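Local coordinates for hypothetical protein PH1819 (Pyrococcus horikoshii, PDB 2EEN) that is of unknown function but, as a dimeric member of the CYTH family, may bind or process triphosphate-containing substrates, at residues E31-C39 and F93-K102; K44-R52 and F63-I71. All blocks are in the same frame, centred on the assembly; numbering follows the deposited sequence.

Interaction 1. Residues E31-C39 and F93-K102; sequences EDIYYQHPC and FELLDRLGFK
Pro38 sets CD over the centre of the Phe101 ring, a CH-pi contact 3.5 Å from its centroid. The ring's CE2 edge meets the face of the His37 imidazole in an edge-to-face pair, planes 71° apart. A second CH-pi contact lies back on the strand, where Leu96 CD1 sits over one face of the Tyr35 ring, 3.4 Å from CE1. Tyr35 turns CG beside its own backbone N (chi1 -64°), bringing OH to the edge of the Phe93 ring; Ile33 CD1 packs on Phe93 CE1. Gln36 N donates to Lys102 O (2.8 Å), and Lys102 N returns a weak bond to Gln36 O. Gly100, with positive phi, forms the Schellman motif that follows the helix; a CB here would clash with Pro38 CB. Without the Phe101 ring, as with an alanine here, Pro38 CD and the His37 face would probably lose their aromatic partner. His37 NE2 hydrogen-bonds to Leu99 O of the second subunit, and Cys39 is disulfide-bonded to Cys39 of that subunit. Helix 89-98 covers strand 23-36 where it pairs antiparallel with the start of strand 102-117, and Ile51 of strand 48-56, the neighbour on the other side, touches Phe93 and Leu96.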
loop_
_atom_site.group_PDB
_atom_site.type_symbol
_atom_site.label_atom_id
_atom_site.label_comp_id
_atom_site.label_asym_id
_atom_site.label_seq_id
_atom_site.Cartn_x
_atom_site.Cartn_y
_atom_site.Cartn_z
ATOM N N GLU A 31 13.876 -11.125 -1.922
ATOM C CA GLU A 31 13.221 -11.474 -3.168
ATOM C C GLU A 31 12.357 -10.253 -3.448
ATOM O O GLU A 31 11.355 -10.023 -2.775
ATOM C CB GLU A 31 12.377 -12.734 -2.994
ATOM C CG GLU A 31 13.224 -13.990 -2.840
ATOM C CD GLU A 31 12.444 -15.162 -2.280
ATOM O OE1 GLU A 31 11.307 -15.400 -2.739
ATOM O OE2 GLU A 31 12.974 -15.851 -1.387
ATOM N N ASP A 32 12.780 -9.454 -4.420
ATOM C CA ASP A 32 12.060 -8.238 -4.772
ATOM C C ASP A 32 11.328 -8.349 -6.082
ATOM O O ASP A 32 11.841 -8.918 -7.048
ATOM C CB ASP A 32 13.015 -7.049 -4.895
ATOM C CG ASP A 32 13.737 -6.748 -3.613
ATOM O OD1 ASP A 32 13.132 -6.935 -2.545
ATOM O OD2 ASP A 32 14.904 -6.306 -3.678
ATOM N N ILE A 33 10.120 -7.805 -6.113
ATOM C CA ILE A 33 9.364 -7.778 -7.346
ATOM C C ILE A 33 9.193 -6.298 -7.650
ATOM O O ILE A 33 8.645 -5.549 -6.836
ATOM C CB ILE A 33 7.971 -8.441 -7.219
ATOM C CG1 ILE A 33 8.109 -9.945 -6.948
ATOM C CG2 ILE A 33 7.208 -8.263 -8.517
ATOM C CD1 ILE A 33 6.814 -10.707 -6.947
ATOM N N TYR A 34 9.704 -5.869 -8.798
ATOM C CA TYR A 34 9.580 -4.474 -9.195
ATOM C C TYR A 34 8.449 -4.336 -10.188
ATOM O O TYR A 34 8.251 -5.204 -11.039
ATOM C CB TYR A 34 10.880 -3.970 -9.807
ATOM C CG TYR A 34 11.924 -3.668 -8.775
ATOM C CD1 TYR A 34 12.003 -2.411 -8.182
ATOM C CD2 TYR A 34 12.831 -4.647 -8.376
ATOM C CE1 TYR A 34 12.966 -2.138 -7.217
ATOM C CE2 TYR A 34 13.797 -4.382 -7.410
ATOM C CZ TYR A 34 13.856 -3.128 -6.838
ATOM O OH TYR A 34 14.801 -2.873 -5.878
ATOM N N TYR A 35 7.721 -3.232 -10.082
ATOM C CA TYR A 35 6.565 -2.969 -10.925
ATOM C C TYR A 35 6.678 -1.774 -11.839
ATOM O O TYR A 35 7.465 -0.861 -11.605
ATOM C CB TYR A 35 5.346 -2.756 -10.036
ATOM C CG TYR A 35 4.977 -3.967 -9.240
ATOM C CD1 TYR A 35 5.527 -4.186 -7.981
ATOM C CD2 TYR A 35 4.091 -4.914 -9.752
ATOM C CE1 TYR A 35 5.206 -5.319 -7.247
ATOM C CE2 TYR A 35 3.762 -6.045 -9.028
ATOM C CZ TYR A 35 4.322 -6.242 -7.778
ATOM O OH TYR A 35 3.990 -7.357 -7.054
ATOM N N GLN A 36 5.869 -1.795 -12.894
ATOM C CA GLN A 36 5.795 -0.689 -13.828
ATOM C C GLN A 36 4.468 -0.024 -13.520
ATOM O O GLN A 36 3.502 -0.690 -13.148
ATOM C CB GLN A 36 5.795 -1.183 -15.275
ATOM C CG GLN A 36 5.547 -0.090 -16.313
ATOM C CD GLN A 36 6.560 1.049 -16.252
ATOM O OE1 GLN A 36 6.564 1.850 -15.312
ATOM N NE2 GLN A 36 7.426 1.126 -17.262
ATOM N N HIS A 37 4.443 1.292 -13.654
ATOM C CA HIS A 37 3.251 2.080 -13.412
ATOM C C HIS A 37 2.313 1.883 -14.599
ATOM O O HIS A 37 2.756 1.745 -15.734
ATOM C CB HIS A 37 3.649 3.544 -13.279
ATOM C CG HIS A 37 2.568 4.427 -12.748
ATOM N ND1 HIS A 37 1.510 4.863 -13.520
ATOM C CD2 HIS A 37 2.391 4.975 -11.523
ATOM C CE1 HIS A 37 0.731 5.642 -12.791
ATOM N NE2 HIS A 37 1.244 5.727 -11.576
ATOM N N PRO A 38 1.001 1.862 -14.348
ATOM C CA PRO A 38 0.047 1.672 -15.444
ATOM C C PRO A 38 -0.064 2.839 -16.420
ATOM O O PRO A 38 -0.420 2.645 -17.583
ATOM C CB PRO A 38 -1.269 1.422 -14.709
ATOM C CG PRO A 38 -1.110 2.250 -13.455
ATOM C CD PRO A 38 0.314 1.910 -13.046
ATOM N N CYS A 39 0.265 4.039 -15.954
ATOM C CA CYS A 39 0.123 5.240 -16.766
ATOM C C CYS A 39 1.403 5.940 -17.202
ATOM O O CYS A 39 1.406 6.672 -18.191
ATOM C CB CYS A 39 -0.738 6.251 -16.005
ATOM S SG CYS A 39 -2.099 5.538 -15.030
ATOM N N PHE A 93 -0.235 -8.242 -3.712
ATOM C CA PHE A 93 0.138 -8.612 -5.073
ATOM C C PHE A 93 -1.075 -8.476 -5.987
ATOM O O PHE A 93 -0.977 -7.971 -7.105
ATOM C CB PHE A 93 0.645 -10.055 -5.127
ATOM C CG PHE A 93 2.045 -10.224 -4.627
ATOM C CD1 PHE A 93 3.094 -9.537 -5.222
ATOM C CD2 PHE A 93 2.320 -11.069 -3.560
ATOM C CE1 PHE A 93 4.397 -9.687 -4.763
ATOM C CE2 PHE A 93 3.622 -11.225 -3.094
ATOM C CZ PHE A 93 4.660 -10.531 -3.698
ATOM N N GLU A 94 -2.224 -8.933 -5.506
ATOM C CA GLU A 94 -3.451 -8.869 -6.286
ATOM C C GLU A 94 -3.899 -7.421 -6.497
ATOM O O GLU A 94 -4.334 -7.049 -7.587
ATOM C CB GLU A 94 -4.548 -9.673 -5.581
ATOM C CG GLU A 94 -5.833 -9.819 -6.371
ATOM C CD GLU A 94 -6.844 -10.709 -5.669
ATOM O OE1 GLU A 94 -7.094 -10.495 -4.463
ATOM O OE2 GLU A 94 -7.392 -11.619 -6.324
ATOM N N LEU A 95 -3.783 -6.608 -5.454
ATOM C CA LEU A 95 -4.178 -5.206 -5.535
ATOM C C LEU A 95 -3.368 -4.476 -6.602
ATOM O O LEU A 95 -3.916 -3.772 -7.451
ATOM C CB LEU A 95 -3.979 -4.523 -4.180
ATOM C CG LEU A 95 -4.279 -3.023 -4.157
ATOM C CD1 LEU A 95 -5.687 -2.775 -4.684
ATOM C CD2 LEU A 95 -4.129 -2.494 -2.737
ATOM N N LEU A 96 -2.054 -4.639 -6.553
ATOM C CA LEU A 96 -1.201 -3.997 -7.537
ATOM C C LEU A 96 -1.579 -4.439 -8.950
ATOM O O LEU A 96 -1.678 -3.619 -9.850
ATOM C CB LEU A 96 0.270 -4.316 -7.253
ATOM C CG LEU A 96 0.863 -3.636 -6.015
ATOM C CD1 LEU A 96 2.336 -3.985 -5.894
ATOM C CD2 LEU A 96 0.693 -2.127 -6.133
ATOM N N ASP A 97 -1.814 -5.733 -9.135
ATOM C CA ASP A 97 -2.176 -6.249 -10.452
ATOM C C ASP A 97 -3.474 -5.614 -10.955
ATOM O O ASP A 97 -3.553 -5.154 -12.094
ATOM C CB ASP A 97 -2.327 -7.771 -10.397
ATOM C CG ASP A 97 -2.412 -8.396 -11.776
ATOM O OD1 ASP A 97 -1.469 -8.203 -12.573
ATOM O OD2 ASP A 97 -3.418 -9.079 -12.059
ATOM N N ARG A 98 -4.486 -5.581 -10.095
ATOM C CA ARG A 98 -5.779 -5.008 -10.450
ATOM C C ARG A 98 -5.670 -3.529 -10.787
ATOM O O ARG A 98 -6.381 -3.032 -11.659
ATOM C CB ARG A 98 -6.776 -5.202 -9.305
ATOM C CG ARG A 98 -7.191 -6.648 -9.077
ATOM C CD ARG A 98 -8.007 -7.180 -10.243
ATOM N NE ARG A 98 -8.449 -8.555 -10.016
ATOM C CZ ARG A 98 -9.257 -9.228 -10.830
ATOM N NH1 ARG A 98 -9.720 -8.656 -11.934
ATOM N NH2 ARG A 98 -9.604 -10.475 -10.541
ATOM N N LEU A 99 -4.779 -2.823 -10.099
ATOM C CA LEU A 99 -4.595 -1.401 -10.357
ATOM C C LEU A 99 -3.768 -1.138 -11.612
ATOM O O LEU A 99 -3.588 0.002 -12.018
ATOM C CB LEU A 99 -3.962 -0.723 -9.141
ATOM C CG LEU A 99 -4.880 -0.683 -7.918
ATOM C CD1 LEU A 99 -4.146 -0.070 -6.739
ATOM C CD2 LEU A 99 -6.127 0.123 -8.232
ATOM N N GLY A 100 -3.258 -2.198 -12.227
ATOM C CA GLY A 100 -2.502 -2.018 -13.453
ATOM C C GLY A 100 -0.994 -1.995 -13.328
ATOM O O GLY A 100 -0.299 -1.699 -14.306
ATOM N N PHE A 101 -0.486 -2.273 -12.133
ATOM C CA PHE A 101 0.952 -2.312 -11.923
ATOM C C PHE A 101 1.388 -3.706 -12.298
ATOM O O PHE A 101 0.965 -4.689 -11.689
ATOM C CB PHE A 101 1.304 -2.028 -10.465
ATOM C CG PHE A 101 1.037 -0.623 -10.058
ATOM C CD1 PHE A 101 -0.252 -0.214 -9.732
ATOM C CD2 PHE A 101 2.060 0.317 -10.071
ATOM C CE1 PHE A 101 -0.517 1.119 -9.420
ATOM C CE2 PHE A 101 1.805 1.648 -9.763
ATOM C CZ PHE A 101 0.514 2.051 -9.441
ATOM N N LYS A 102 2.239 -3.781 -13.312
ATOM C CA LYS A 102 2.713 -5.057 -13.802
ATOM C C LYS A 102 4.156 -5.323 -13.424
ATOM O O LYS A 102 4.995 -4.423 -13.460
ATOM C CB LYS A 102 2.551 -5.100 -15.321
ATOM C CG LYS A 102 1.103 -4.909 -15.774
ATOM C CD LYS A 102 0.223 -6.042 -15.257
ATOM C CE LYS A 102 -1.249 -5.801 -15.546
ATOM N NZ LYS A 102 -1.943 -5.501 -14.264
HETATM O O HOH W 1 2.005 -1.630 -15.735
#

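Interaction 2. Residues K44-R52 and F63-I71; sequences KTDEALRIR and FLTYKGPKI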
loop_
_atom_site.group_PDB
_atom_site.type_symbol
_atom_site.label_atom_id
_atom_site.label_comp_id
_atom_site.label_asym_id
_atom_site.label_seq_id
_atom_site.Cartn_x
_atom_site.Cartn_y
_atom_site.Cartn_z
ATOM N N LYS A 44 11.533 6.344 -17.134
ATOM C CA LYS A 44 11.720 7.700 -17.644
ATOM C C LYS A 44 11.625 8.739 -16.529
ATOM O O LYS A 44 12.201 9.822 -16.625
ATOM C CB LYS A 44 10.673 8.018 -18.716
ATOM C CG LYS A 44 10.863 7.259 -20.016
ATOM C CD LYS A 44 12.162 7.649 -20.699
ATOM C CE LYS A 44 12.318 6.917 -22.026
ATOM N NZ LYS A 44 11.170 7.195 -22.936
ATOM N N THR A 45 10.891 8.410 -15.470
ATOM C CA THR A 45 10.719 9.328 -14.351
ATOM C C THR A 45 11.635 8.980 -13.174
ATOM O O THR A 45 11.665 9.691 -12.165
ATOM C CB THR A 45 9.266 9.323 -13.869
ATOM O OG1 THR A 45 8.911 7.993 -13.474
ATOM C CG2 THR A 45 8.333 9.781 -14.984
ATOM N N ASP A 46 12.376 7.888 -13.325
ATOM C CA ASP A 46 13.318 7.409 -12.319
ATOM C C ASP A 46 12.647 7.076 -10.997
ATOM O O ASP A 46 13.165 7.364 -9.920
ATOM C CB ASP A 46 14.437 8.433 -12.110
ATOM C CG ASP A 46 15.608 7.864 -11.334
ATOM O OD1 ASP A 46 15.839 6.639 -11.408
ATOM O OD2 ASP A 46 16.315 8.648 -10.665
ATOM N N GLU A 47 11.482 6.454 -11.090
ATOM C CA GLU A 47 10.743 6.050 -9.906
ATOM C C GLU A 47 10.751 4.531 -9.836
ATOM O O GLU A 47 11.128 3.859 -10.791
ATOM C CB GLU A 47 9.306 6.524 -10.005
ATOM C CG GLU A 47 9.133 8.007 -9.953
ATOM C CD GLU A 47 7.711 8.389 -10.270
ATOM O OE1 GLU A 47 7.368 8.459 -11.469
ATOM O OE2 GLU A 47 6.929 8.589 -9.325
ATOM N N ALA A 48 10.339 3.986 -8.698
ATOM C CA ALA A 48 10.279 2.542 -8.543
ATOM C C ALA A 48 9.234 2.170 -7.504
ATOM O O ALA A 48 8.950 2.935 -6.581
ATOM C CB ALA A 48 11.646 1.986 -8.126
ATOM N N LEU A 49 8.633 1.003 -7.686
ATOM C CA LEU A 49 7.657 0.499 -6.737
ATOM C C LEU A 49 8.012 -0.967 -6.619
ATOM O O LEU A 49 8.109 -1.680 -7.620
ATOM C CB LEU A 49 6.228 0.659 -7.254
ATOM C CG LEU A 49 5.202 0.166 -6.229
ATOM C CD1 LEU A 49 5.233 1.060 -4.970
ATOM C CD2 LEU A 49 3.821 0.185 -6.855
ATOM N N ARG A 50 8.211 -1.420 -5.392
ATOM C CA ARG A 50 8.631 -2.791 -5.190
ATOM C C ARG A 50 8.031 -3.465 -3.979
ATOM O O ARG A 50 7.676 -2.813 -3.000
ATOM C CB ARG A 50 10.161 -2.784 -5.070
ATOM C CG ARG A 50 10.804 -3.884 -4.241
ATOM C CD ARG A 50 12.243 -3.490 -3.865
ATOM N NE ARG A 50 12.329 -2.821 -2.565
ATOM C CZ ARG A 50 13.329 -2.025 -2.194
ATOM N NH1 ARG A 50 14.328 -1.785 -3.029
ATOM N NH2 ARG A 50 13.341 -1.481 -0.983
ATOM N N ILE A 51 7.865 -4.777 -4.075
ATOM C CA ILE A 51 7.427 -5.539 -2.922
ATOM C C ILE A 51 8.630 -6.409 -2.629
ATOM O O ILE A 51 9.111 -7.139 -3.502
ATOM C CB ILE A 51 6.212 -6.426 -3.193
ATOM C CG1 ILE A 51 4.952 -5.561 -3.183
ATOM C CG2 ILE A 51 6.110 -7.497 -2.108
ATOM C CD1 ILE A 51 3.691 -6.293 -3.546
ATOM N N ARG A 52 9.132 -6.302 -1.405
ATOM C CA ARG A 52 10.285 -7.074 -0.980
ATOM C C ARG A 52 9.933 -8.089 0.079
ATOM O O ARG A 52 9.240 -7.776 1.044
ATOM C CB ARG A 52 11.365 -6.161 -0.407
ATOM C CG ARG A 52 12.369 -6.903 0.469
ATOM C CD ARG A 52 13.522 -5.997 0.832
ATOM N NE ARG A 52 14.241 -5.588 -0.369
ATOM C CZ ARG A 52 15.200 -4.671 -0.396
ATOM N NH1 ARG A 52 15.569 -4.048 0.718
ATOM N NH2 ARG A 52 15.798 -4.384 -1.543
ATOM N N PHE A 63 7.789 -5.904 2.567
ATOM C CA PHE A 63 7.637 -4.458 2.514
ATOM C C PHE A 63 7.232 -3.986 1.130
ATOM O O PHE A 63 7.606 -4.587 0.125
ATOM C CB PHE A 63 8.954 -3.761 2.889
ATOM C CG PHE A 63 9.489 -4.150 4.239
ATOM C CD1 PHE A 63 10.241 -5.310 4.397
ATOM C CD2 PHE A 63 9.221 -3.367 5.352
ATOM C CE1 PHE A 63 10.721 -5.685 5.656
ATOM C CE2 PHE A 63 9.694 -3.731 6.614
ATOM C CZ PHE A 63 10.447 -4.895 6.764
ATOM N N LEU A 64 6.446 -2.918 1.098
ATOM C CA LEU A 64 6.023 -2.288 -0.146
ATOM C C LEU A 64 6.761 -0.957 -0.099
ATOM O O LEU A 64 6.596 -0.178 0.842
ATOM C CB LEU A 64 4.511 -2.053 -0.159
ATOM C CG LEU A 64 3.984 -1.192 -1.310
ATOM C CD1 LEU A 64 4.317 -1.832 -2.651
ATOM C CD2 LEU A 64 2.478 -1.044 -1.174
ATOM N N THR A 65 7.578 -0.697 -1.112
ATOM C CA THR A 65 8.369 0.518 -1.121
ATOM C C THR A 65 8.292 1.292 -2.418
ATOM O O THR A 65 8.375 0.718 -3.505
ATOM C CB THR A 65 9.849 0.182 -0.863
ATOM O OG1 THR A 65 9.960 -0.565 0.356
ATOM C CG2 THR A 65 10.686 1.448 -0.766
ATOM N N TYR A 66 8.104 2.600 -2.281
ATOM C CA TYR A 66 8.090 3.503 -3.423
ATOM C C TYR A 66 9.386 4.275 -3.309
ATOM O O TYR A 66 9.774 4.699 -2.217
ATOM C CB TYR A 66 6.951 4.519 -3.348
ATOM C CG TYR A 66 7.124 5.683 -4.314
ATOM C CD1 TYR A 66 6.793 5.556 -5.663
ATOM C CD2 TYR A 66 7.655 6.898 -3.878
ATOM C CE1 TYR A 66 6.991 6.609 -6.553
ATOM C CE2 TYR A 66 7.857 7.954 -4.754
ATOM C CZ TYR A 66 7.524 7.803 -6.092
ATOM O OH TYR A 66 7.714 8.850 -6.959
ATOM N N LYS A 67 10.066 4.444 -4.432
ATOM C CA LYS A 67 11.284 5.232 -4.439
ATOM C C LYS A 67 11.137 6.360 -5.445
ATOM O O LYS A 67 10.701 6.148 -6.580
ATOM C CB LYS A 67 12.492 4.370 -4.778
ATOM C CG LYS A 67 12.845 3.403 -3.662
ATOM C CD LYS A 67 14.327 3.098 -3.650
ATOM C CE LYS A 67 14.667 2.142 -2.523
ATOM N NZ LYS A 67 16.139 1.975 -2.388
ATOM N N GLY A 68 11.498 7.562 -5.012
ATOM C CA GLY A 68 11.411 8.721 -5.876
ATOM C C GLY A 68 12.670 8.836 -6.706
ATOM O O GLY A 68 13.564 7.996 -6.605
ATOM N N PRO A 69 12.763 9.872 -7.549
ATOM C CA PRO A 69 13.926 10.099 -8.411
ATOM C C PRO A 69 15.183 10.354 -7.590
ATOM O O PRO A 69 15.109 10.860 -6.465
ATOM C CB PRO A 69 13.531 11.343 -9.210
ATOM C CG PRO A 69 12.027 11.340 -9.175
ATOM C CD PRO A 69 11.739 10.906 -7.760
ATOM N N LYS A 70 16.335 9.991 -8.144
ATOM C CA LYS A 70 17.595 10.243 -7.459
ATOM C C LYS A 70 17.732 11.758 -7.392
ATOM O O LYS A 70 17.431 12.459 -8.362
ATOM C CB LYS A 70 18.771 9.641 -8.237
ATOM C CG LYS A 70 18.832 8.115 -8.200
ATOM C CD LYS A 70 20.059 7.573 -8.933
ATOM C CE LYS A 70 20.013 7.885 -10.423
ATOM N NZ LYS A 70 18.801 7.312 -11.076
ATOM N N ILE A 71 18.171 12.272 -6.248
ATOM C CA ILE A 71 18.325 13.714 -6.100
ATOM C C ILE A 71 19.786 14.120 -5.988
ATOM O O ILE A 71 20.103 15.306 -5.902
ATOM C CB ILE A 71 17.582 14.228 -4.861
ATOM C CG1 ILE A 71 18.112 13.533 -3.606
ATOM C CG2 ILE A 71 16.087 13.994 -5.020
ATOM C CD1 ILE A 71 17.532 14.079 -2.320
HETATM O O HOH W 2 10.177 -3.030 -0.441
HETATM O O HOH W 3 16.408 -0.484 -1.241
#
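The Tyr66 ring receives Glu47 OE2 at its edge, in plane, and its OH donates to the anti lone pair of that oxygen over a short 2.5 Å. Carboxylate and ring stand almost perpendicular, 85° apart. The other oxygen, Glu47 OE1, accepts a hydrogen bond from Thr45 OG1 on its anti lone pair and forms a salt bridge with Arg40. On the Ala48, Arg50 and Arg52 side of the sheet, the Arg50 guanidinium carries Arg52 NH2 over one face and two waters at its edge. One water accepts from Arg50 NE and donates to Thr65 OG1, which also hydrogen-bonds to Glu82; the other accepts from both Arg50 NH1 and Lys67 NZ, mediating between like charges whose nitrogens are 4.2 Å apart. Tyr34 OH hydrogen-bonds to Arg50 NH1, and Asp32 forms a salt bridge with Arg52.

These groups ride on an antiparallel beta hairpin of strands 48-56 and 59-70, where Ala48-Lys67, Arg50-Thr65 and Arg52-Phe63 are hydrogen-bonded pairs. Facing the other way, Leu64 CD1 packs 3.8 Å from Leu49 CD1 and equally near Ile51 CG1. Past the last paired residues, Asp46 OD2 is gripped from opposite faces of its carboxylate plane, by Lys70 N (2.9 Å, nearly straight at 178°) and by Lys70 NZ in a salt bridge. Asp46 CG lies anti to N (chi1 -166°) to present it; OD1 pairs with Arg78.

How the interactions relate
The centres of interactions 1 and 2 lie about 12 Å apart in one antiparallel sheet within the CYTH domain: interaction 1 sets a helix against strand 23-36, the neighbour of strand 48-56 of interaction 2. Along the chain, segment 31-39 comes first, both segments of interaction 2 follow, and 93-102 comes last, so the hairpin is made within the span that interaction 1 brackets. Strands 23-36 and 48-56 join the two directly, Ile33 N probably bonding Ile51 O at 2.9 Å. On the sheet face that carries Leu49 and Ile51, Ile51 packs against Leu96, so the helix of interaction 1 also reaches the hairpin. Each contact also meets the second subunit, tying this part of the sheet to the dimer interface.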